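Local coordinates for MobA-like NTP transferase domain-containing protein (Thermus thermophilus, PDB 2DPW), which is of unknown function but probably transfers nucleotidyl groups, at residues Leu72-Leu80 with Leu160-Arg170. Residues are numbered along the deposited sequence; the frame is centred on the assembly and turned at random.
Sequences LLENLEQAL and LPLARRVVALR
L73 reaches across from helix 72-80 to meet helix 160-168 chiefly with its CD2 methyl, which lies over the turn formed by A163, R164 and V167. With CG anti to the backbone N (chi1 169°), CD2 is carried to the backbone of R164 and to its CG, 3.7 Å away. V167 CG2 lies 4.0 Å from the same L73 CD2, while L73 CD1 faces A163 CB and L160 CD2 more loosely. One turn on, E77 crosses R164 at about a right angle and forms a salt bridge with it. A single carboxylate oxygen, OE2, receives both donors: R164 NE at 2.8 Å and, in a weak bond, R164 NH2 at 3.2 Å. The NE bond uses the syn lone pair but is bent, and the carboxylate and guanidinium planes stand 82° apart, so the pairing is not the flat two-oxygen fork. The two helices run nearly antiparallel (159°), and the segment axes come within 10.8 Å at their closest. Helix 72-81 packs its other side on parallel strands 4-8, 48-52 and 64-66 of the central sheet, in keeping with the Rossmann-like GT-A fold. L160 CD2 lies 4.5 Å from L80 CD1, a loose apolar contact. At the other end, L72 CD2 lies oblique to the R170 guanidinium, 4.0 Å from NH1, the two side chains crossing at about a right angle.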
# COMPACT_ATOMS: atom_id res chain seq x y z
N LEU A 72 10.87 -3.59 0.89
CA LEU A 72 9.49 -3.37 1.27
C LEU A 72 8.88 -4.34 2.28
O LEU A 72 8.09 -3.94 3.14
CB LEU A 72 8.64 -3.32 0.01
CG LEU A 72 7.35 -2.51 0.16
CD1 LEU A 72 7.70 -1.08 0.57
CD2 LEU A 72 6.60 -2.51 -1.16
N LEU A 73 9.24 -5.61 2.19
CA LEU A 73 8.70 -6.62 3.10
C LEU A 73 9.62 -6.89 4.28
O LEU A 73 9.24 -7.50 5.27
CB LEU A 73 8.47 -7.92 2.33
CG LEU A 73 8.15 -9.16 3.15
CD1 LEU A 73 6.76 -9.04 3.73
CD2 LEU A 73 8.27 -10.38 2.27
N GLU A 74 10.84 -6.43 4.15
CA GLU A 74 11.84 -6.62 5.18
C GLU A 74 11.52 -5.57 6.24
O GLU A 74 11.52 -5.86 7.44
CB GLU A 74 13.23 -6.42 4.56
CG GLU A 74 13.52 -7.35 3.35
CD GLU A 74 12.85 -6.92 2.03
OE1 GLU A 74 11.61 -6.93 1.91
OE2 GLU A 74 13.59 -6.57 1.09
N ASN A 75 11.21 -4.37 5.77
CA ASN A 75 10.84 -3.27 6.64
C ASN A 75 9.50 -3.58 7.28
O ASN A 75 9.26 -3.24 8.43
CB ASN A 75 10.74 -1.96 5.84
CG ASN A 75 12.10 -1.43 5.43
OD1 ASN A 75 13.11 -1.73 6.06
ND2 ASN A 75 12.13 -0.62 4.38
N LEU A 76 8.62 -4.24 6.54
CA LEU A 76 7.33 -4.59 7.08
C LEU A 76 7.46 -5.57 8.24
O LEU A 76 6.75 -5.46 9.23
CB LEU A 76 6.43 -5.20 6.00
CG LEU A 76 5.06 -5.63 6.52
CD1 LEU A 76 4.25 -4.40 6.91
CD2 LEU A 76 4.34 -6.44 5.47
N GLU A 77 8.36 -6.53 8.12
CA GLU A 77 8.53 -7.50 9.20
C GLU A 77 9.08 -6.80 10.43
O GLU A 77 8.61 -7.03 11.55
CB GLU A 77 9.46 -8.63 8.76
CG GLU A 77 8.95 -9.42 7.54
CD GLU A 77 9.78 -10.67 7.23
OE1 GLU A 77 11.02 -10.62 7.36
OE2 GLU A 77 9.17 -11.69 6.84
N GLN A 78 10.06 -5.92 10.22
CA GLN A 78 10.68 -5.16 11.31
C GLN A 78 9.59 -4.42 12.11
O GLN A 78 9.45 -4.62 13.32
CB GLN A 78 11.69 -4.16 10.72
CG GLN A 78 12.45 -3.30 11.73
CD GLN A 78 13.40 -2.30 11.05
OE1 GLN A 78 14.09 -1.54 11.72
NE2 GLN A 78 13.44 -2.31 9.72
N ALA A 79 8.82 -3.60 11.42
CA ALA A 79 7.74 -2.82 12.02
C ALA A 79 6.68 -3.70 12.71
O ALA A 79 6.14 -3.33 13.74
CB ALA A 79 7.09 -1.95 10.96
N LEU A 80 6.39 -4.86 12.12
CA LEU A 80 5.41 -5.77 12.69
C LEU A 80 5.80 -6.21 14.09
O LEU A 80 4.95 -6.36 14.96
CB LEU A 80 5.24 -7.00 11.79
CG LEU A 80 4.32 -6.80 10.58
CD1 LEU A 80 4.45 -7.97 9.61
CD2 LEU A 80 2.90 -6.68 11.05
N LEU A 160 3.77 -15.12 6.13
CA LEU A 160 4.99 -14.43 5.78
C LEU A 160 6.00 -15.23 4.98
O LEU A 160 6.68 -14.69 4.12
CB LEU A 160 5.64 -13.88 7.05
CG LEU A 160 4.84 -12.78 7.74
CD1 LEU A 160 5.46 -12.52 9.11
CD2 LEU A 160 4.84 -11.50 6.91
N PRO A 161 6.11 -16.54 5.24
CA PRO A 161 7.09 -17.29 4.44
C PRO A 161 6.72 -17.30 2.96
O PRO A 161 7.60 -17.29 2.10
CB PRO A 161 7.05 -18.68 5.05
CG PRO A 161 6.74 -18.38 6.48
CD PRO A 161 5.62 -17.36 6.36
N LEU A 162 5.42 -17.31 2.69
CA LEU A 162 4.95 -17.30 1.31
C LEU A 162 5.07 -15.86 0.81
O LEU A 162 5.55 -15.61 -0.29
CB LEU A 162 3.49 -17.75 1.22
CG LEU A 162 3.01 -18.88 2.13
CD1 LEU A 162 1.63 -19.32 1.65
CD2 LEU A 162 3.98 -20.04 2.11
N ALA A 163 4.63 -14.93 1.66
CA ALA A 163 4.70 -13.51 1.34
C ALA A 163 6.08 -13.22 0.78
O ALA A 163 6.21 -12.64 -0.29
CB ALA A 163 4.46 -12.68 2.59
N ARG A 164 7.10 -13.65 1.52
CA ARG A 164 8.49 -13.46 1.11
C ARG A 164 8.70 -14.07 -0.26
O ARG A 164 9.30 -13.45 -1.15
CB ARG A 164 9.44 -14.14 2.10
CG ARG A 164 9.36 -13.65 3.52
CD ARG A 164 10.42 -14.31 4.39
NE ARG A 164 10.22 -14.04 5.81
CZ ARG A 164 9.88 -14.96 6.71
NH1 ARG A 164 9.71 -16.22 6.33
NH2 ARG A 164 9.71 -14.63 7.97
N ARG A 165 8.21 -15.29 -0.43
CA ARG A 165 8.38 -15.97 -1.70
C ARG A 165 7.75 -15.18 -2.85
O ARG A 165 8.42 -14.81 -3.82
CB ARG A 165 7.76 -17.36 -1.62
CG ARG A 165 8.27 -18.25 -2.71
CD ARG A 165 7.57 -19.58 -2.78
NE ARG A 165 7.80 -20.18 -4.09
CZ ARG A 165 7.05 -21.14 -4.61
NH1 ARG A 165 6.02 -21.62 -3.94
NH2 ARG A 165 7.34 -21.61 -5.82
N VAL A 166 6.45 -14.91 -2.74
CA VAL A 166 5.72 -14.16 -3.76
C VAL A 166 6.33 -12.78 -4.02
O VAL A 166 6.35 -12.31 -5.15
CB VAL A 166 4.24 -13.99 -3.35
CG1 VAL A 166 3.52 -13.11 -4.35
CG2 VAL A 166 3.57 -15.33 -3.26
N VAL A 167 6.80 -12.13 -2.96
CA VAL A 167 7.39 -10.80 -3.11
C VAL A 167 8.71 -10.86 -3.86
O VAL A 167 9.11 -9.90 -4.53
CB VAL A 167 7.63 -10.14 -1.74
CG1 VAL A 167 8.54 -8.94 -1.89
CG2 VAL A 167 6.32 -9.69 -1.13
N ALA A 168 9.40 -12.00 -3.76
CA ALA A 168 10.69 -12.17 -4.42
C ALA A 168 10.55 -12.28 -5.92
O ALA A 168 11.54 -12.18 -6.65
CB ALA A 168 11.40 -13.39 -3.87
N LEU A 169 9.32 -12.50 -6.38
CA LEU A 169 9.06 -12.63 -7.80
C LEU A 169 8.35 -11.39 -8.32
O LEU A 169 7.69 -11.44 -9.36
CB LEU A 169 8.18 -13.85 -8.07
CG LEU A 169 8.67 -15.19 -7.54
CD1 LEU A 169 7.64 -16.26 -7.84
CD2 LEU A 169 10.01 -15.54 -8.16
N ARG A 170 8.47 -10.29 -7.60
CA ARG A 170 7.82 -9.05 -8.02
C ARG A 170 8.41 -8.53 -9.33
O ARG A 170 7.73 -7.86 -10.11
CB ARG A 170 7.94 -7.99 -6.92
CG ARG A 170 9.36 -7.58 -6.53
CD ARG A 170 9.33 -6.49 -5.45
NE ARG A 170 8.32 -5.47 -5.76
CZ ARG A 170 8.13 -4.36 -5.05
NH1 ARG A 170 8.87 -4.10 -3.99
NH2 ARG A 170 7.18 -3.50 -5.42